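GCN5-related N-acetyltransferase (Kribbella flavida, PDB 4IUS) probably works as a GNAT-family acyltransferase, transferring groups other than aminoacyl groups. Local coordinates at residues 11-15 with 46-50; 25-31 with 61-66. The protein carries 1 engineered substitution. One frame throughout, in Å; residues are numbered along the deposited sequence. Where two conformers were deposited one is given.

Contact 1: residues 11-15 with 46-50. With EDO (1,2-ethanediol), chain E.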
loop_
_atom_site.group_PDB
_atom_site.type_symbol
_atom_site.label_atom_id
_atom_site.label_comp_id
_atom_site.label_asym_id
_atom_site.label_seq_id
_atom_site.Cartn_x
_atom_site.Cartn_y
_atom_site.Cartn_z
ATOM N N ALA A 11 7.361 -7.109 3.217
ATOM C CA ALA A 11 7.929 -5.990 3.987
ATOM C C ALA A 11 9.209 -5.470 3.338
ATOM O O ALA A 11 9.451 -4.264 3.273
ATOM C CB ALA A 11 8.160 -6.404 5.430
ATOM N N SER A 12 10.063 -6.370 2.892
ATOM C CA SER A 12 11.310 -6.001 2.267
ATOM C C SER A 12 11.080 -5.245 0.946
ATOM O O SER A 12 11.764 -4.272 0.658
ATOM C CB SER A 12 12.207 -7.230 2.031
ATOM O OG SER A 12 12.721 -7.749 3.241
ATOM N N ALA A 13 10.120 -5.708 0.160
ATOM C CA ALA A 13 9.788 -5.055 -1.088
ATOM C C ALA A 13 9.188 -3.680 -0.831
ATOM O O ALA A 13 9.475 -2.728 -1.598
ATOM C CB ALA A 13 8.835 -5.909 -1.910
ATOM N N GLN A 14 8.362 -3.548 0.200
ATOM C CA GLN A 14 7.816 -2.254 0.548
ATOM C C GLN A 14 8.945 -1.269 0.865
ATOM O O GLN A 14 8.957 -0.138 0.395
ATOM C CB GLN A 14 6.864 -2.389 1.729
ATOM C CG GLN A 14 6.151 -1.117 2.108
ATOM C CD GLN A 14 5.374 -1.331 3.377
ATOM O OE1 GLN A 14 4.164 -1.494 3.344
ATOM N NE2 GLN A 14 6.080 -1.410 4.500
ATOM N N LEU A 15 9.900 -1.707 1.675
ATOM C CA LEU A 15 11.038 -0.852 2.005
ATOM C C LEU A 15 11.822 -0.440 0.763
ATOM O O LEU A 15 12.149 0.726 0.587
ATOM C CB LEU A 15 11.930 -1.528 3.020
ATOM C CG LEU A 15 13.196 -0.827 3.462
ATOM C CD1 LEU A 15 12.949 0.553 4.030
ATOM C CD2 LEU A 15 13.989 -1.706 4.419
ATOM N N VAL A 46 9.450 2.141 9.191
ATOM C CA VAL A 46 9.180 0.730 8.952
ATOM C C VAL A 46 10.324 -0.088 9.575
ATOM O O VAL A 46 11.292 0.489 10.108
ATOM C CB VAL A 46 8.982 0.409 7.437
ATOM C CG1 VAL A 46 7.854 1.269 6.823
ATOM C CG2 VAL A 46 10.299 0.559 6.683
ATOM N N ALA A 47 10.196 -1.417 9.546
ATOM C CA ALA A 47 11.282 -2.257 10.031
ATOM C C ALA A 47 12.494 -2.156 9.109
ATOM O O ALA A 47 12.363 -2.238 7.902
ATOM C CB ALA A 47 10.868 -3.709 10.093
ATOM N N ALA A 48 13.661 -1.969 9.694
ATOM C CA ALA A 48 14.888 -1.888 8.919
ATOM C C ALA A 48 15.288 -3.195 8.285
ATOM O O ALA A 48 15.920 -3.169 7.231
ATOM C CB ALA A 48 16.019 -1.381 9.830
ATOM N N GLU A 49 14.989 -4.303 8.971
ATOM C CA GLU A 49 15.463 -5.639 8.603
ATOM C C GLU A 49 14.317 -6.658 8.771
ATOM O O GLU A 49 14.310 -7.454 9.707
ATOM C CB GLU A 49 16.663 -6.053 9.468
ATOM C CG GLU A 49 17.884 -5.135 9.341
ATOM C CD GLU A 49 18.974 -5.500 10.327
ATOM O OE1 GLU A 49 18.973 -6.647 10.815
ATOM O OE2 GLU A 49 19.782 -4.610 10.642
ATOM N N PRO A 50 13.343 -6.665 7.841
ATOM C CA PRO A 50 12.309 -7.710 7.877
ATOM C C PRO A 50 12.897 -9.098 7.900
ATOM O O PRO A 50 13.869 -9.375 7.196
ATOM C CB PRO A 50 11.535 -7.500 6.573
ATOM C CG PRO A 50 11.848 -6.138 6.148
ATOM C CD PRO A 50 13.178 -5.761 6.699
HETATM C C1 EDO E . 5.268 -2.796 -3.320
HETATM O O1 EDO E . 5.173 -3.442 -2.038
HETATM C C2 EDO E . 6.712 -2.881 -3.802
HETATM O O2 EDO E . 7.439 -1.675 -3.489
HETATM O O HOH W 1 10.216 -3.146 6.340
#
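Leu-15, with chi1 at 178°, has its CG opposite the backbone N, and the two methyls leave the helix toward Val-46 and the chain just after it. Val-46, with chi1 at -56°, turns CG2 back into the wedge between its own N and carbonyl carbon, and there Leu-15 CD1 meets Val-46 CG2 at 3.7 Å. The second branch sits over the backbone instead, Leu-15 CD2 lying 3.7 Å from Ala-48 O. Val-31 and Leu-33, on the middle strand, also touch both side chains, so helix 6-19 covers one face of the antiparallel three-stranded sheet and this contact is its seam with edge strand 44-47 and the loop that follows. One turn back along the helix the packing passes to the proline ring: Ala-11 CB rests 3.7 Å from Pro-50 CB. Ser-12 OG, in the given one of two conformers, lies near the same ring while hydrogen-bonded to Ala-8 O. No direct hydrogen bond crosses; a water donates to Ala-47 O at 2.8 Å and only weakly, at 3.4 Å, to Ala-11 O. A 1,2-ethanediol, probably from the crystallisation liquor, donates from O2 to Ala-13 O at 3.0 Å and also bonds Trp-224 NE1.

Contact 2: residues 25-31 with 61-66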
loop_
_atom_site.group_PDB
_atom_site.type_symbol
_atom_site.label_atom_id
_atom_site.label_comp_id
_atom_site.label_asym_id
_atom_site.label_seq_id
_atom_site.Cartn_x
_atom_site.Cartn_y
_atom_site.Cartn_z
ATOM N N VAL A 25 16.695 7.308 7.819
ATOM C CA VAL A 25 17.294 7.440 9.161
ATOM C C VAL A 25 17.273 6.044 9.796
ATOM O O VAL A 25 16.262 5.611 10.368
ATOM C CB VAL A 25 16.538 8.459 10.013
ATOM C CG1 VAL A 25 17.153 8.525 11.416
ATOM C CG2 VAL A 25 16.543 9.811 9.298
ATOM N N VAL A 26 18.328 5.285 9.566
ATOM C CA VAL A 26 18.391 3.914 10.074
ATOM C C VAL A 26 18.836 3.952 11.533
ATOM O O VAL A 26 19.819 4.583 11.893
ATOM C CB VAL A 26 19.353 3.025 9.282
ATOM C CG1 VAL A 26 19.441 1.620 9.912
ATOM C CG2 VAL A 26 18.906 2.944 7.817
ATOM N N ALA A 27 18.105 3.272 12.394
ATOM C CA ALA A 27 18.454 3.209 13.834
ATOM C C ALA A 27 18.087 1.803 14.304
ATOM O O ALA A 27 16.920 1.535 14.622
ATOM C CB ALA A 27 17.725 4.286 14.630
ATOM N N GLY A 28 19.081 0.928 14.345
ATOM C CA GLY A 28 18.822 -0.422 14.822
ATOM C C GLY A 28 17.741 -1.119 14.011
ATOM O O GLY A 28 17.859 -1.193 12.804
ATOM N N PRO A 29 16.688 -1.613 14.669
ATOM C CA PRO A 29 15.711 -2.354 13.920
ATOM C C PRO A 29 14.685 -1.511 13.207
ATOM O O PRO A 29 13.794 -2.069 12.590
ATOM C CB PRO A 29 15.034 -3.193 14.997
ATOM C CG PRO A 29 15.086 -2.308 16.192
ATOM C CD PRO A 29 16.403 -1.632 16.127
ATOM N N LEU A 30 14.801 -0.183 13.275
ATOM C CA LEU A 30 13.822 0.706 12.631
ATOM C C LEU A 30 14.518 1.574 11.588
ATOM O O LEU A 30 15.695 1.909 11.729
ATOM C CB LEU A 30 13.197 1.648 13.662
ATOM C CG LEU A 30 12.504 0.986 14.831
ATOM C CD1 LEU A 30 12.064 2.050 15.811
ATOM C CD2 LEU A 30 11.374 0.130 14.337
ATOM N N VAL A 31 13.749 1.985 10.581
ATOM C CA VAL A 31 14.230 3.000 9.659
ATOM C C VAL A 31 13.139 4.032 9.458
ATOM O O VAL A 31 11.996 3.709 9.116
ATOM C CB VAL A 31 14.734 2.443 8.304
ATOM C CG1 VAL A 31 13.703 1.586 7.578
ATOM C CG2 VAL A 31 15.299 3.563 7.427
ATOM N N TRP A 61 16.049 3.880 22.127
ATOM C CA TRP A 61 17.001 4.753 21.450
ATOM C C TRP A 61 16.647 4.886 19.972
ATOM O O TRP A 61 16.742 5.964 19.407
ATOM C CB TRP A 61 18.404 4.176 21.634
ATOM C CG TRP A 61 19.377 4.668 20.607
ATOM C CD1 TRP A 61 20.081 5.874 20.598
ATOM C CD2 TRP A 61 19.668 4.042 19.356
ATOM N NE1 TRP A 61 20.805 5.970 19.437
ATOM C CE2 TRP A 61 20.568 4.899 18.655
ATOM C CE3 TRP A 61 19.284 2.854 18.764
ATOM C CZ2 TRP A 61 21.025 4.589 17.393
ATOM C CZ3 TRP A 61 19.752 2.552 17.511
ATOM C CH2 TRP A 61 20.616 3.400 16.846
ATOM N N ALA A 62 16.268 3.789 19.336
ATOM C CA ALA A 62 15.944 3.858 17.907
ATOM C C ALA A 62 14.754 4.798 17.649
ATOM O O ALA A 62 14.758 5.612 16.715
ATOM C CB ALA A 62 15.653 2.442 17.382
ATOM N N LEU A 63 13.710 4.625 18.429
ATOM C CA LEU A 63 12.545 5.427 18.296
ATOM C C LEU A 63 12.842 6.903 18.575
ATOM O O LEU A 63 12.324 7.767 17.879
ATOM C CB LEU A 63 11.430 4.819 19.163
ATOM C CG LEU A 63 10.060 5.423 19.055
ATOM C CD1 LEU A 63 9.531 5.386 17.630
ATOM C CD2 LEU A 63 9.118 4.660 19.945
ATOM N N GLU A 64 13.602 7.189 19.619
ATOM C CA GLU A 64 13.933 8.576 19.869
ATOM C C GLU A 64 14.778 9.177 18.772
ATOM O O GLU A 64 14.585 10.345 18.442
ATOM C CB GLU A 64 14.617 8.712 21.217
ATOM C CG GLU A 64 13.725 8.367 22.387
ATOM C CD GLU A 64 12.465 9.202 22.399
ATOM O OE1 GLU A 64 12.589 10.419 22.199
ATOM O OE2 GLU A 64 11.355 8.641 22.532
ATOM N N THR A 65 15.669 8.398 18.192
ATOM C CA THR A 65 16.478 8.866 17.089
ATOM C C THR A 65 15.592 9.273 15.891
ATOM O O THR A 65 15.760 10.323 15.269
ATOM C CB THR A 65 17.495 7.795 16.674
ATOM O OG1 THR A 65 18.371 7.543 17.778
ATOM C CG2 THR A 65 18.312 8.204 15.454
ATOM N N ILE A 66 14.642 8.412 15.560
ATOM C CA ILE A 66 13.735 8.685 14.477
ATOM C C ILE A 66 12.793 9.826 14.800
ATOM O O ILE A 66 12.553 10.719 13.971
ATOM C CB ILE A 66 13.013 7.396 14.034
ATOM C CG1 ILE A 66 14.069 6.423 13.446
ATOM C CG2 ILE A 66 11.861 7.731 13.081
ATOM C CD1 ILE A 66 13.620 5.009 13.324
#
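The indole of Trp-61 meets the turn at its edge, with Gly-28 N near the ring plane and 3.6 Å from CZ3, while Thr-65 OG1 lies over one face, 3.3 Å above the plane and displaced toward the rim. That hydroxyl donates to Trp-61 O at 2.8 Å from above the carbonyl plane, and Thr-65 N bonds the same oxygen from the opposite face. With OG1 so held, at chi1 -62°, Thr-65 CG2 points to the strand and lies 4.0 Å from Ala-27 CB. Were Thr-65 an alanine, Trp-61 O would probably be left with one donor fewer and a gap would be likely to open beside Ala-27. The Ala-27 methyl also meets the ring, 3.7 Å from Trp-61 CH2. Deeper in, Leu-30 CB and Ile-66 CD1 press together at 3.4 Å, closer than two carbons normally sit, and Leu-30 CD1 reaches Ala-62 CB. Gly-28 takes a positive phi (58°) at the turn. Segment 61-66 of helix 59-71 runs at 165° to strand 25-27, nearly antiparallel, the layered alpha/beta packing of a helix laid on a beta hairpin, here one closed by a type II' turn from Ala-27 to Leu-30.

How the contacts relate
From the N terminus the chain runs through helix 6-19, then makes the hairpin of strands 22-27 and 30-35, returns along strand 44-47 and goes on to helix 59-71. Contact 1 closes the loop from the first helix to the third strand; contact 2 closes the one from the hairpin to the later helix. Their segments alternate, so the two loops cross. The sheet lies between them: helix 6-19 covers the face bearing Val-31 and helix 59-71 the face bearing Ala-27 and Leu-30. The centres are about 13 Å apart, bridged by probable backbone hydrogen bonds, Ala-48 N to Pro-29 O and Val-31 N to Val-46 O, both 2.9 Å.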